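Local coordinates for protein PfhB2 (Pasteurella multocida, PDB 6U8T) that probably acts as a cysteine protease of the papain-like CA clan, through the YopT-like domain of a Pasteurella toxin, at residues Q188-E191 and S192-K195. The protein carries 1 engineered substitution. Residues are numbered along the deposited sequence; the frame is centred on the assembly and turned at random.
Sequences QKFE and SWLK
Lys195 lies alongside Glu191, one helical turn earlier, and both side chains point the same way. CB and CG of Lys195 rest on the backbone carbonyl of Glu191, with Lys195 CG 3.2 Å from Glu191 O. Glu191 O also accepts a hydrogen bond from Lys195 N at 3.0 Å. The chain then runs out extended, and CD and CE of Lys195 pass Glu191 CG, each at 4.0 Å. Lys195 NZ ends in a salt bridge with Glu191 OE2, weak as a hydrogen bond at 3.5 Å. The stronger partner of NZ is Ser133 of the second subunit, so the lysine links its own helix to the neighbouring chain. Of that subunit, Thr136 packs on Glu191, Leu194 and Lys195, and Leu140 packs on Phe190.

All eight residues belong to helix 187-201, which follows strand 180-184 of the four-stranded antiparallel sheet. Their i to i+4 backbone bonds are those of an alpha-helix. Gln188 O accepts twice, from Ser192 N and from Ser192 OG, both at 3.0 Å. The hydroxyl reaches it because OG sits beside its own backbone N (chi1 -53°), and it comes in from above the carbonyl plane. On another side of the helix, Leu194 CB lies over one face of the Phe190 ring, and Leu194 CD2 meets Phe190 CZ at 3.7 Å. Trp193 meets the rings of Phe184 and Phe198.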
ATOM      1  N   GLN C 188     -26.618  -1.627  16.249  1.00 70.88           N
ATOM      2  CA  GLN C 188     -26.130  -0.298  16.721  1.00 71.81           C
ATOM      3  C   GLN C 188     -24.751  -0.495  17.374  1.00 69.60           C
ATOM      4  O   GLN C 188     -23.809   0.253  17.039  1.00 63.75           O
ATOM      5  CB  GLN C 188     -27.133   0.324  17.701  1.00 76.41           C
ATOM      6  CG  GLN C 188     -27.341   1.825  17.556  1.00 78.84           C
ATOM      7  CD  GLN C 188     -26.029   2.549  17.628  1.00 78.22           C
ATOM      8  OE1 GLN C 188     -25.378   2.774  16.613  1.00 77.47           O
ATOM      9  NE2 GLN C 188     -25.558   2.764  18.844  1.00 79.51           N
ATOM     10  N   LYS C 189     -24.642  -1.470  18.278  1.00 70.69           N
ATOM     11  CA  LYS C 189     -23.410  -1.698  19.067  1.00 70.41           C
ATOM     12  C   LYS C 189     -22.262  -2.079  18.122  1.00 67.61           C
ATOM     13  O   LYS C 189     -21.154  -1.533  18.297  1.00 66.78           O
ATOM     14  CB  LYS C 189     -23.679  -2.727  20.163  1.00 71.88           C
ATOM     15  CG  LYS C 189     -24.477  -2.162  21.326  1.00 76.29           C
ATOM     16  CD  LYS C 189     -24.783  -3.179  22.392  1.00 78.92           C
ATOM     17  CE  LYS C 189     -25.642  -2.618  23.498  1.00 82.48           C
ATOM     18  NZ  LYS C 189     -26.515  -3.664  24.076  1.00 86.29           N
ATOM     19  N   PHE C 190     -22.527  -2.942  17.139  1.00 66.57           N
ATOM     20  CA  PHE C 190     -21.552  -3.327  16.086  1.00 63.29           C
ATOM     21  C   PHE C 190     -21.139  -2.104  15.250  1.00 62.13           C
ATOM     22  O   PHE C 190     -19.939  -1.909  15.030  1.00 57.79           O
ATOM     23  CB  PHE C 190     -22.102  -4.431  15.179  1.00 61.32           C
ATOM     24  CG  PHE C 190     -21.224  -4.699  13.984  1.00 57.71           C
ATOM     25  CD1 PHE C 190     -20.036  -5.404  14.125  1.00 55.76           C
ATOM     26  CD2 PHE C 190     -21.553  -4.195  12.736  1.00 56.03           C
ATOM     27  CE1 PHE C 190     -19.212  -5.634  13.032  1.00 54.06           C
ATOM     28  CE2 PHE C 190     -20.717  -4.413  11.650  1.00 54.79           C
ATOM     29  CZ  PHE C 190     -19.559  -5.142  11.794  1.00 52.50           C
ATOM     30  N   GLU C 191     -22.105  -1.314  14.780  1.00 64.13           N
ATOM     31  CA  GLU C 191     -21.851  -0.181  13.858  1.00 63.21           C
ATOM     32  C   GLU C 191     -20.972   0.854  14.565  1.00 61.10           C
ATOM     33  O   GLU C 191     -19.967   1.277  13.962  1.00 59.73           O
ATOM     34  CB  GLU C 191     -23.171   0.416  13.380  1.00 68.23           C
ATOM     35  CG  GLU C 191     -22.987   1.596  12.453  1.00 71.32           C
ATOM     36  CD  GLU C 191     -24.233   1.965  11.650  1.00 78.59           C
ATOM     37  OE1 GLU C 191     -24.950   1.056  11.144  1.00 81.67           O
ATOM     38  OE2 GLU C 191     -24.491   3.170  11.527  1.00 86.54           O
ATOM     39  N   SER C 192     -21.308   1.238  15.803  1.00 60.92           N
ATOM     40  CA  SER C 192     -20.537   2.241  16.584  1.00 59.56           C
ATOM     41  C   SER C 192     -19.115   1.734  16.814  1.00 56.70           C
ATOM     42  O   SER C 192     -18.199   2.488  16.555  1.00 56.17           O
ATOM     43  CB  SER C 192     -21.203   2.567  17.865  1.00 61.76           C
ATOM     44  OG  SER C 192     -22.528   2.936  17.580  1.00 63.99           O
ATOM     45  N   TRP C 193     -18.960   0.491  17.265  1.00 56.25           N
ATOM     46  CA  TRP C 193     -17.651  -0.153  17.531  1.00 54.12           C
ATOM     47  C   TRP C 193     -16.807  -0.174  16.264  1.00 54.11           C
ATOM     48  O   TRP C 193     -15.637   0.189  16.356  1.00 53.32           O
ATOM     49  CB  TRP C 193     -17.829  -1.567  18.062  1.00 56.07           C
ATOM     50  CG  TRP C 193     -16.537  -2.304  18.151  1.00 55.04           C
ATOM     51  CD1 TRP C 193     -15.601  -2.224  19.143  1.00 55.50           C
ATOM     52  CD2 TRP C 193     -16.019  -3.227  17.186  1.00 52.83           C
ATOM     53  NE1 TRP C 193     -14.557  -3.067  18.875  1.00 54.20           N
ATOM     54  CE2 TRP C 193     -14.788  -3.698  17.687  1.00 53.16           C
ATOM     55  CE3 TRP C 193     -16.487  -3.729  15.974  1.00 53.22           C
ATOM     56  CZ2 TRP C 193     -14.028  -4.641  17.008  1.00 51.96           C
ATOM     57  CZ3 TRP C 193     -15.723  -4.641  15.286  1.00 52.12           C
ATOM     58  CH2 TRP C 193     -14.511  -5.088  15.801  1.00 51.86           C
ATOM     59  N   LEU C 194     -17.371  -0.591  15.133  1.00 53.83           N
ATOM     60  CA  LEU C 194     -16.652  -0.706  13.849  1.00 51.86           C
ATOM     61  C   LEU C 194     -16.164   0.688  13.433  1.00 54.98           C
ATOM     62  O   LEU C 194     -14.958   0.811  13.116  1.00 53.64           O
ATOM     63  CB  LEU C 194     -17.564  -1.315  12.784  1.00 51.59           C
ATOM     64  CG  LEU C 194     -16.830  -1.865  11.562  1.00 49.39           C
ATOM     65  CD1 LEU C 194     -16.063  -3.130  11.917  1.00 48.50           C
ATOM     66  CD2 LEU C 194     -17.771  -2.150  10.414  1.00 49.32           C
ATOM     67  N   LYS C 195     -17.036   1.696  13.495  1.00 58.15           N
ATOM     68  CA  LYS C 195     -16.743   3.066  13.001  1.00 58.76           C
ATOM     69  C   LYS C 195     -15.858   3.825  13.995  1.00 57.49           C
ATOM     70  O   LYS C 195     -14.969   4.524  13.542  1.00 60.37           O
ATOM     71  CB  LYS C 195     -18.050   3.828  12.745  1.00 62.69           C
ATOM     72  CG  LYS C 195     -18.947   3.203  11.682  1.00 64.27           C
ATOM     73  CD  LYS C 195     -20.118   4.063  11.281  1.00 67.24           C
ATOM     74  CE  LYS C 195     -20.672   3.687   9.921  1.00 70.49           C
ATOM     75  NZ  LYS C 195     -21.900   4.452   9.600  1.00 75.72           N
TER